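Local structure of PfkB family carbohydrate kinase (Listeria grayi DSM 20601, 4GM6) at residues I55-L69 with G328-D340. The protein probably acts as a sugar kinase of the PfkB (ribokinase-like) family, transferring a phosphate group to a carbohydrate substrate. Numbering follows the deposited sequence.
Sequences IGGAEANVAVNLSKL and GDINPFDEKTIAD
In this PfkB-type carbohydrate kinase fold, the loop that leads into the C-terminal helix 335-344 runs along helix 58-68, which begins after Gly-57, its N-cap, just beyond the end of strand 50-56 of the smaller sheet. At the start of that helix Asn-61 ND2 donates to Asp-329 OD2 (3.1 Å). The carboxylate receives this bond on its anti side, with its plane turned 69° from the amide, while OD2 also lies 3.4 Å from Gly-56 CA. Asp-329 OD1 pairs with Arg-36, and Asn-61 ND2 also bonds Asp-293. One turn on, CG of Asn-65 stands beside its own backbone N (chi1 -60°), which brings OD1 to the loop backbone: Asn-331 N donates to it at 2.9 Å in a nearly straight bond, tilted from the carbonyl plane. ND2 of the same amide reaches a water that in turn donates to Asp-329 O. Two further waters join Ile-55 O to Asp-329 N and Lys-68 O to Glu-335 N. Between the two asparagines, Ile-330 CG2 meets Val-64 CG1 at 3.7 Å, the side chains crossing at about a right angle. Lys-68 lays CG 3.4 Å from Asn-331 O, and its chain, bent at chi2 and chi4, carries NZ to His-95. At the far end Leu-69 packs on the first turn of helix 335-344, N-capped by Asp-334, with CD2 3.7 Å from Glu-335 CB. The loop backbone is thus held by the Asn-65 amide and two waters, while the buried Asp-329 carboxylate, shared between Asn-61 and Arg-36, is probably stabilised as an anion.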
loop_
_atom_site.group_PDB
_atom_site.type_symbol
_atom_site.label_atom_id
_atom_site.label_comp_id
_atom_site.label_asym_id
_atom_site.label_seq_id
_atom_site.Cartn_x
_atom_site.Cartn_y
_atom_site.Cartn_z
ATOM N N ILE C 55 -12.578 -11.894 -8.468
ATOM C CA ILE C 55 -13.183 -12.968 -9.253
ATOM C C ILE C 55 -14.635 -12.616 -9.516
ATOM O O ILE C 55 -15.329 -12.105 -8.640
ATOM C CB ILE C 55 -13.130 -14.302 -8.502
ATOM C CG1 ILE C 55 -11.703 -14.557 -8.019
ATOM C CG2 ILE C 55 -13.694 -15.444 -9.357
ATOM C CD1 ILE C 55 -10.683 -14.765 -9.121
ATOM N N GLY C 56 -15.097 -12.877 -10.730
ATOM C CA GLY C 56 -16.467 -12.534 -11.082
ATOM C C GLY C 56 -16.904 -13.219 -12.355
ATOM O O GLY C 56 -16.187 -14.032 -12.904
ATOM N N GLY C 57 -18.088 -12.853 -12.825
ATOM C CA GLY C 57 -18.716 -13.481 -13.976
ATOM C C GLY C 57 -20.198 -13.222 -13.799
ATOM O O GLY C 57 -20.726 -13.457 -12.719
ATOM N N ALA C 58 -20.866 -12.717 -14.837
ATOM C CA ALA C 58 -22.281 -12.337 -14.716
ATOM C C ALA C 58 -23.088 -13.378 -13.953
ATOM O O ALA C 58 -23.738 -13.065 -12.946
ATOM C CB ALA C 58 -22.902 -12.073 -16.084
ATOM N N GLU C 59 -23.058 -14.617 -14.431
ATOM C CA GLU C 59 -23.887 -15.666 -13.825
ATOM C C GLU C 59 -23.357 -16.067 -12.444
ATOM O O GLU C 59 -24.120 -16.231 -11.490
ATOM C CB GLU C 59 -23.992 -16.888 -14.752
ATOM C CG GLU C 59 -24.679 -16.589 -16.077
ATOM C CD GLU C 59 -23.700 -16.247 -17.191
ATOM O OE1 GLU C 59 -22.561 -15.841 -16.879
ATOM O OE2 GLU C 59 -24.059 -16.407 -18.386
ATOM N N ALA C 60 -22.042 -16.220 -12.347
ATOM C CA ALA C 60 -21.389 -16.471 -11.056
ATOM C C ALA C 60 -21.714 -15.401 -10.009
ATOM O O ALA C 60 -21.888 -15.710 -8.825
ATOM C CB ALA C 60 -19.889 -16.561 -11.238
ATOM N N ASN C 61 -21.780 -14.145 -10.440
ATOM C CA ASN C 61 -22.114 -13.065 -9.519
ATOM C C ASN C 61 -23.561 -13.235 -9.070
ATOM O O ASN C 61 -23.887 -13.086 -7.886
ATOM C CB ASN C 61 -21.949 -11.697 -10.181
ATOM C CG ASN C 61 -20.518 -11.393 -10.560
ATOM O OD1 ASN C 61 -19.580 -12.035 -10.090
ATOM N ND2 ASN C 61 -20.344 -10.405 -11.432
ATOM N N VAL C 62 -24.436 -13.562 -10.021
ATOM C CA VAL C 62 -25.814 -13.785 -9.665
ATOM C C VAL C 62 -25.912 -14.898 -8.627
ATOM O O VAL C 62 -26.670 -14.784 -7.661
ATOM C CB VAL C 62 -26.704 -14.052 -10.895
ATOM C CG1 VAL C 62 -28.037 -14.657 -10.466
ATOM C CG2 VAL C 62 -26.920 -12.743 -11.643
ATOM N N ALA C 63 -25.134 -15.963 -8.812
ATOM C CA ALA C 63 -25.147 -17.083 -7.871
ATOM C C ALA C 63 -24.703 -16.653 -6.476
ATOM O O ALA C 63 -25.364 -16.956 -5.493
ATOM C CB ALA C 63 -24.269 -18.224 -8.379
ATOM N N VAL C 64 -23.573 -15.961 -6.390
ATOM C CA VAL C 64 -23.089 -15.481 -5.098
ATOM C C VAL C 64 -24.128 -14.575 -4.424
ATOM O O VAL C 64 -24.410 -14.720 -3.240
ATOM C CB VAL C 64 -21.730 -14.743 -5.236
ATOM C CG1 VAL C 64 -21.394 -13.929 -3.984
ATOM C CG2 VAL C 64 -20.621 -15.736 -5.548
ATOM N N ASN C 65 -24.692 -13.634 -5.174
ATOM C CA ASN C 65 -25.640 -12.698 -4.587
ATOM C C ASN C 65 -26.906 -13.402 -4.094
ATOM O O ASN C 65 -27.442 -13.042 -3.042
ATOM C CB ASN C 65 -25.978 -11.560 -5.559
ATOM C CG ASN C 65 -24.760 -10.757 -5.964
ATOM O OD1 ASN C 65 -23.768 -10.701 -5.238
ATOM N ND2 ASN C 65 -24.837 -10.112 -7.124
ATOM N N LEU C 66 -27.378 -14.409 -4.835
ATOM C CA LEU C 66 -28.542 -15.186 -4.387
ATOM C C LEU C 66 -28.219 -15.870 -3.071
ATOM O O LEU C 66 -29.028 -15.872 -2.141
ATOM C CB LEU C 66 -28.988 -16.236 -5.432
ATOM C CG LEU C 66 -29.879 -15.660 -6.537
ATOM C CD1 LEU C 66 -30.145 -16.659 -7.654
ATOM C CD2 LEU C 66 -31.185 -15.137 -5.961
ATOM N N SER C 67 -27.027 -16.452 -3.005
ATOM C CA SER C 67 -26.597 -17.162 -1.814
ATOM C C SER C 67 -26.500 -16.214 -0.617
ATOM O O SER C 67 -26.728 -16.612 0.528
ATOM C CB SER C 67 -25.242 -17.818 -2.067
ATOM O OG SER C 67 -24.753 -18.437 -0.893
ATOM N N LYS C 68 -26.152 -14.960 -0.884
ATOM C CA LYS C 68 -26.098 -13.956 0.166
ATOM C C LYS C 68 -27.484 -13.797 0.773
ATOM O O LYS C 68 -27.629 -13.451 1.946
ATOM C CB LYS C 68 -25.630 -12.611 -0.389
ATOM C CG LYS C 68 -24.124 -12.485 -0.553
ATOM C CD LYS C 68 -23.410 -12.443 0.792
ATOM C CE LYS C 68 -21.895 -12.356 0.601
ATOM N NZ LYS C 68 -21.223 -13.688 0.491
ATOM N N LEU C 69 -28.500 -14.044 -0.043
ATOM C CA LEU C 69 -29.885 -13.845 0.373
ATOM C C LEU C 69 -30.559 -15.134 0.844
ATOM O O LEU C 69 -31.779 -15.181 0.998
ATOM C CB LEU C 69 -30.690 -13.224 -0.768
ATOM C CG LEU C 69 -30.213 -11.833 -1.185
ATOM C CD1 LEU C 69 -30.861 -11.409 -2.491
ATOM C CD2 LEU C 69 -30.521 -10.835 -0.091
ATOM N N GLY C 328 -15.195 -4.729 -6.320
ATOM C CA GLY C 328 -15.318 -6.132 -6.672
ATOM C C GLY C 328 -16.623 -6.404 -7.383
ATOM O O GLY C 328 -17.398 -5.481 -7.675
ATOM N N ASP C 329 -16.888 -7.679 -7.632
ATOM C CA ASP C 329 -18.007 -8.068 -8.495
ATOM C C ASP C 329 -19.269 -8.457 -7.758
ATOM O O ASP C 329 -20.341 -8.466 -8.341
ATOM C CB ASP C 329 -17.608 -9.252 -9.374
ATOM C CG ASP C 329 -16.998 -8.817 -10.675
ATOM O OD1 ASP C 329 -16.115 -7.929 -10.653
ATOM O OD2 ASP C 329 -17.426 -9.357 -11.724
ATOM N N ILE C 330 -19.153 -8.800 -6.490
ATOM C CA ILE C 330 -20.298 -9.341 -5.781
ATOM C C ILE C 330 -20.823 -8.377 -4.719
ATOM O O ILE C 330 -20.103 -7.493 -4.255
ATOM C CB ILE C 330 -19.959 -10.713 -5.161
ATOM C CG1 ILE C 330 -18.828 -10.564 -4.142
ATOM C CG2 ILE C 330 -19.550 -11.700 -6.255
ATOM C CD1 ILE C 330 -19.321 -10.324 -2.731
ATOM N N ASN C 331 -22.085 -8.561 -4.357
ATOM C CA ASN C 331 -22.787 -7.715 -3.397
ATOM C C ASN C 331 -22.697 -8.366 -2.030
ATOM O O ASN C 331 -23.146 -9.491 -1.855
ATOM C CB ASN C 331 -24.262 -7.567 -3.822
ATOM C CG ASN C 331 -24.866 -6.239 -3.399
ATOM O OD1 ASN C 331 -24.157 -5.312 -2.995
ATOM N ND2 ASN C 331 -26.178 -6.127 -3.526
ATOM N N PRO C 332 -22.091 -7.670 -1.052
ATOM C CA PRO C 332 -21.790 -8.265 0.244
ATOM C C PRO C 332 -22.907 -8.158 1.278
ATOM O O PRO C 332 -22.756 -8.655 2.388
ATOM C CB PRO C 332 -20.579 -7.442 0.722
ATOM C CG PRO C 332 -20.819 -6.083 0.126
ATOM C CD PRO C 332 -21.536 -6.313 -1.186
ATOM N N PHE C 333 -24.017 -7.522 0.930
ATOM C CA PHE C 333 -24.999 -7.176 1.944
ATOM C C PHE C 333 -25.994 -8.295 2.184
ATOM O O PHE C 333 -26.387 -9.001 1.241
ATOM C CB PHE C 333 -25.718 -5.879 1.554
ATOM C CG PHE C 333 -24.781 -4.745 1.269
ATOM C CD1 PHE C 333 -24.120 -4.095 2.298
ATOM C CD2 PHE C 333 -24.537 -4.348 -0.030
ATOM C CE1 PHE C 333 -23.241 -3.062 2.031
ATOM C CE2 PHE C 333 -23.665 -3.316 -0.301
ATOM C CZ PHE C 333 -23.019 -2.674 0.723
ATOM N N ASP C 334 -26.401 -8.470 3.440
ATOM C CA ASP C 334 -27.505 -9.381 3.720
ATOM C C ASP C 334 -28.855 -8.722 3.460
ATOM O O ASP C 334 -28.949 -7.500 3.249
ATOM C CB ASP C 334 -27.446 -9.964 5.134
ATOM C CG ASP C 334 -27.599 -8.918 6.207
ATOM O OD1 ASP C 334 -28.122 -7.814 5.920
ATOM O OD2 ASP C 334 -27.186 -9.209 7.347
ATOM N N GLU C 335 -29.896 -9.546 3.464
ATOM C CA GLU C 335 -31.236 -9.090 3.114
ATOM C C GLU C 335 -31.726 -7.952 4.011
ATOM O O GLU C 335 -32.288 -6.968 3.529
ATOM C CB GLU C 335 -32.237 -10.246 3.157
ATOM C CG GLU C 335 -33.658 -9.777 2.887
ATOM C CD GLU C 335 -34.680 -10.902 2.855
ATOM O OE1 GLU C 335 -34.292 -12.080 2.956
ATOM O OE2 GLU C 335 -35.880 -10.598 2.719
ATOM N N LYS C 336 -31.521 -8.095 5.313
ATOM C CA LYS C 336 -31.984 -7.093 6.278
ATOM C C LYS C 336 -31.353 -5.723 5.997
ATOM O O LYS C 336 -32.030 -4.692 6.005
ATOM C CB LYS C 336 -31.679 -7.574 7.698
ATOM C CG LYS C 336 -31.373 -6.482 8.700
ATOM C CD LYS C 336 -32.549 -6.248 9.616
ATOM C CE LYS C 336 -32.163 -5.317 10.752
ATOM N NZ LYS C 336 -33.381 -4.860 11.462
ATOM N N THR C 337 -30.055 -5.721 5.727
ATOM C CA THR C 337 -29.350 -4.497 5.404
ATOM C C THR C 337 -29.956 -3.830 4.176
ATOM O O THR C 337 -30.171 -2.623 4.154
ATOM C CB THR C 337 -27.871 -4.781 5.134
ATOM O OG1 THR C 337 -27.287 -5.367 6.301
ATOM C CG2 THR C 337 -27.144 -3.502 4.782
ATOM N N ILE C 338 -30.236 -4.625 3.153
ATOM C CA ILE C 338 -30.830 -4.116 1.920
ATOM C C ILE C 338 -32.254 -3.615 2.156
ATOM O O ILE C 338 -32.621 -2.510 1.736
ATOM C CB ILE C 338 -30.818 -5.205 0.822
ATOM C CG1 ILE C 338 -29.368 -5.601 0.481
ATOM C CG2 ILE C 338 -31.530 -4.718 -0.430
ATOM C CD1 ILE C 338 -29.263 -6.881 -0.330
ATOM N N ALA C 339 -33.051 -4.419 2.853
ATOM C CA ALA C 339 -34.424 -4.045 3.167
ATOM C C ALA C 339 -34.489 -2.765 4.010
ATOM O O ALA C 339 -35.356 -1.912 3.786
ATOM C CB ALA C 339 -35.154 -5.194 3.856
ATOM N N ASP C 340 -33.575 -2.620 4.967
ATOM C CA ASP C 340 -33.579 -1.427 5.807
ATOM C C ASP C 340 -33.245 -0.204 4.957
ATOM O O ASP C 340 -33.859 0.847 5.096
ATOM C CB ASP C 340 -32.584 -1.547 6.960
ATOM C CG ASP C 340 -33.079 -2.456 8.074
ATOM O OD1 ASP C 340 -34.296 -2.726 8.147
ATOM O OD2 ASP C 340 -32.243 -2.893 8.892
HETATM O O HOH W 1 -15.471 -10.003 -6.898
HETATM O O HOH W 2 -22.942 -7.976 -7.774
HETATM O O HOH W 3 -29.799 -12.209 3.637
#